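Local atomic coordinates of transcription antitermination protein NusB (Aquifex aeolicus, PDB entry 3R2C), a protein that probably takes part in transcription antitermination, being needed for transcription of ribosomal RNA genes and binding the boxA antiterminator sequence of their operons. Residues 48-53 with 85-90. Residues are numbered along the deposited sequence; the frame is centred on the assembly and turned at random.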
ATOM      1  N   LYS A  48       4.451 -12.653  -7.057  1.00 13.68           N
ATOM      2  CA  LYS A  48       3.449 -13.553  -6.485  1.00 18.05           C
ATOM      3  C   LYS A  48       3.975 -14.165  -5.174  1.00 16.78           C
ATOM      4  O   LYS A  48       3.228 -14.318  -4.199  1.00 19.00           O
ATOM      5  CB  LYS A  48       3.099 -14.656  -7.482  1.00 21.16           C
ATOM      6  CG  LYS A  48       2.027 -15.643  -7.020  1.00 30.32           C
ATOM      7  CD  LYS A  48       1.870 -16.766  -8.046  1.00 52.42           C
ATOM      8  CE  LYS A  48       0.434 -17.274  -8.144  1.00 76.37           C
ATOM      9  NZ  LYS A  48       0.046 -17.579  -9.558  1.00 75.50           N
ATOM     10  N   LYS A  49       5.262 -14.488  -5.156  1.00 14.00           N
ATOM     11  CA  LYS A  49       5.894 -15.076  -3.980  1.00 15.72           C
ATOM     12  C   LYS A  49       6.009 -14.070  -2.821  1.00 15.92           C
ATOM     13  O   LYS A  49       5.764 -14.428  -1.669  1.00 18.27           O
ATOM     14  CB  LYS A  49       7.267 -15.635  -4.334  1.00 16.80           C
ATOM     15  CG  LYS A  49       7.894 -16.460  -3.215  1.00 35.83           C
ATOM     16  CD  LYS A  49       8.942 -17.398  -3.769  1.00 50.44           C
ATOM     17  CE  LYS A  49      10.032 -16.620  -4.456  1.00 58.33           C
ATOM     18  NZ  LYS A  49      10.705 -15.719  -3.490  1.00 62.72           N
ATOM     19  N   LEU A  50       6.359 -12.820  -3.125  1.00 13.00           N
ATOM     20  CA  LEU A  50       6.398 -11.761  -2.112  1.00 12.78           C
ATOM     21  C   LEU A  50       5.027 -11.576  -1.492  1.00 15.95           C
ATOM     22  O   LEU A  50       4.904 -11.526  -0.270  1.00 15.74           O
ATOM     23  CB  LEU A  50       6.842 -10.426  -2.711  1.00 12.85           C
ATOM     24  CG  LEU A  50       8.290 -10.370  -3.184  1.00 16.48           C
ATOM     25  CD1 LEU A  50       8.535  -9.090  -4.022  1.00 12.05           C
ATOM     26  CD2 LEU A  50       9.223 -10.436  -1.989  1.00 16.64           C
ATOM     27  N   VAL A  51       4.003 -11.467  -2.334  1.00 13.34           N
ATOM     28  CA  VAL A  51       2.637 -11.270  -1.839  1.00 14.29           C
ATOM     29  C   VAL A  51       2.198 -12.479  -1.026  1.00 14.57           C
ATOM     30  O   VAL A  51       1.663 -12.338   0.081  1.00 14.40           O
ATOM     31  CB  VAL A  51       1.625 -11.002  -2.981  1.00 13.45           C
ATOM     32  CG1 VAL A  51       0.185 -11.068  -2.449  1.00 14.90           C
ATOM     33  CG2 VAL A  51       1.889  -9.633  -3.611  1.00 12.29           C
ATOM     34  N   ASP A  52       2.434 -13.673  -1.551  1.00 13.35           N
ATOM     35  CA  ASP A  52       1.998 -14.884  -0.842  1.00 15.60           C
ATOM     36  C   ASP A  52       2.660 -14.989   0.534  1.00 18.83           C
ATOM     37  O   ASP A  52       2.037 -15.430   1.511  1.00 16.83           O
ATOM     38  CB  ASP A  52       2.309 -16.146  -1.656  1.00 22.52           C
ATOM     39  CG  ASP A  52       1.414 -16.286  -2.882  1.00 37.90           C
ATOM     40  OD1 ASP A  52       0.398 -15.557  -2.974  1.00 44.88           O
ATOM     41  OD2 ASP A  52       1.725 -17.135  -3.749  1.00 37.28           O
ATOM     42  N   THR A  53       3.915 -14.568   0.604  1.00 15.75           N
ATOM     43  CA  THR A  53       4.699 -14.674   1.828  1.00 17.11           C
ATOM     44  C   THR A  53       4.205 -13.691   2.880  1.00 16.11           C
ATOM     45  O   THR A  53       3.991 -14.070   4.036  1.00 17.81           O
ATOM     46  CB  THR A  53       6.199 -14.391   1.569  1.00 20.49           C
ATOM     47  OG1 THR A  53       6.728 -15.377   0.683  1.00 17.22           O
ATOM     48  CG2 THR A  53       6.992 -14.408   2.867  1.00 18.79           C
ATOM     49  N   LEU A  85       6.812  -1.609   4.998  1.00 11.97           N
ATOM     50  CA  LEU A  85       7.459  -2.352   6.078  1.00 14.81           C
ATOM     51  C   LEU A  85       7.060  -3.827   6.051  1.00 14.18           C
ATOM     52  O   LEU A  85       7.882  -4.695   6.293  1.00 13.77           O
ATOM     53  CB  LEU A  85       7.140  -1.743   7.461  1.00 12.88           C
ATOM     54  CG  LEU A  85       7.991  -0.500   7.798  1.00 16.05           C
ATOM     55  CD1 LEU A  85       7.427   0.272   8.999  1.00 13.51           C
ATOM     56  CD2 LEU A  85       9.444  -0.891   8.038  1.00 13.93           C
ATOM     57  N   ARG A  86       5.803  -4.120   5.754  1.00 11.99           N
ATOM     58  CA  ARG A  86       5.381  -5.511   5.724  1.00 16.37           C
ATOM     59  C   ARG A  86       6.147  -6.238   4.629  1.00 15.38           C
ATOM     60  O   ARG A  86       6.586  -7.376   4.802  1.00 13.45           O
ATOM     61  CB  ARG A  86       3.880  -5.616   5.470  1.00 11.19           C
ATOM     62  CG  ARG A  86       3.020  -5.355   6.716  1.00 11.55           C
ATOM     63  CD  ARG A  86       1.586  -4.937   6.333  1.00 10.69           C
ATOM     64  NE  ARG A  86       0.672  -5.081   7.461  1.00 12.47           N
ATOM     65  CZ  ARG A  86      -0.577  -4.635   7.490  1.00 14.88           C
ATOM     66  NH1 ARG A  86      -1.090  -3.971   6.459  1.00 13.67           N
ATOM     67  NH2 ARG A  86      -1.316  -4.853   8.561  1.00 16.49           N
ATOM     68  N   LEU A  87       6.301  -5.569   3.499  1.00 13.37           N
ATOM     69  CA  LEU A  87       6.982  -6.166   2.366  1.00 13.09           C
ATOM     70  C   LEU A  87       8.467  -6.365   2.687  1.00 14.90           C
ATOM     71  O   LEU A  87       9.047  -7.416   2.381  1.00 13.80           O
ATOM     72  CB  LEU A  87       6.800  -5.276   1.132  1.00 12.96           C
ATOM     73  CG  LEU A  87       7.508  -5.752  -0.139  1.00 18.21           C
ATOM     74  CD1 LEU A  87       7.029  -7.147  -0.532  1.00 15.04           C
ATOM     75  CD2 LEU A  87       7.284  -4.747  -1.281  1.00 16.79           C
ATOM     76  N   GLY A  88       9.087  -5.355   3.298  1.00 15.79           N
ATOM     77  CA  GLY A  88      10.497  -5.432   3.660  1.00 12.54           C
ATOM     78  C   GLY A  88      10.739  -6.595   4.613  1.00 14.99           C
ATOM     79  O   GLY A  88      11.696  -7.345   4.473  1.00 14.09           O
ATOM     80  N   VAL A  89       9.860  -6.767   5.583  1.00 12.78           N
ATOM     81  CA  VAL A  89      10.047  -7.843   6.556  1.00 11.87           C
ATOM     82  C   VAL A  89       9.869  -9.208   5.887  1.00 14.18           C
ATOM     83  O   VAL A  89      10.628 -10.134   6.148  1.00 14.02           O
ATOM     84  CB  VAL A  89       9.089  -7.695   7.750  1.00 13.88           C
ATOM     85  CG1 VAL A  89       9.075  -8.988   8.610  1.00 16.12           C
ATOM     86  CG2 VAL A  89       9.491  -6.486   8.584  1.00 16.86           C
ATOM     87  N   ALA A  90       8.855  -9.329   5.035  1.00 13.71           N
ATOM     88  CA  ALA A  90       8.603 -10.577   4.328  1.00 14.75           C
ATOM     89  C   ALA A  90       9.845 -11.002   3.536  1.00 17.70           C
ATOM     90  O   ALA A  90      10.227 -12.175   3.556  1.00 17.75           O
ATOM     91  CB  ALA A  90       7.397 -10.441   3.396  1.00 13.72           C
TER
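In the all-helical fold of NusB, helix 41-56 meets helix 79-94 through two side-chain pairs near the centre of the chain, Thr53 with Ala90 and Leu50 with Leu87. The backbones come nearest at the first pair, where the CA atoms of Thr53 and Ala90 are 6.2 Å apart, an approach consistent with the small side chain of Ala90. Both residues direct CB toward the partner helix, and the methyl CG2 of Thr53 lies 4.0 Å from CB of Ala90, a methyl-to-methyl contact. The same CG2 lies equally near the carbonyl oxygen of Ala90. One turn back along each helix, CD1 of Leu87 touches CB of Leu50 at 3.9 Å; with CG anti to the backbone N (chi1 178°), the Leu87 side chain extends so that its end comes nearer helix 41-56 than the direction of its CB would suggest. Beyond this pair, Leu50 also packs on Arg8 and Ala11 of helix 3-21, while Leu95, in a loop, touches both Leu50 and Thr53.

The hydroxyl of Thr53 is occupied within its own helix. OG1 donates to the carbonyl oxygen of Lys49 over 2.7 Å, tilted 33° from the carbonyl plane, and Thr53 N reaches that oxygen from the opposite face at 2.9 Å. This bond holds the CA-CB rotation (chi1 -63°), which sets CG2 anti to the backbone N and presents it to Ala90. A serine here would keep a hydroxyl but lose CG2, and would probably leave the methyl of Ala90 without its mate across the interface. With 179 Å² buried and all four touching residues shielded from solvent, the helices are joined here by van der Waals contact, the one side-chain hydroxyl involved being satisfied by its own backbone.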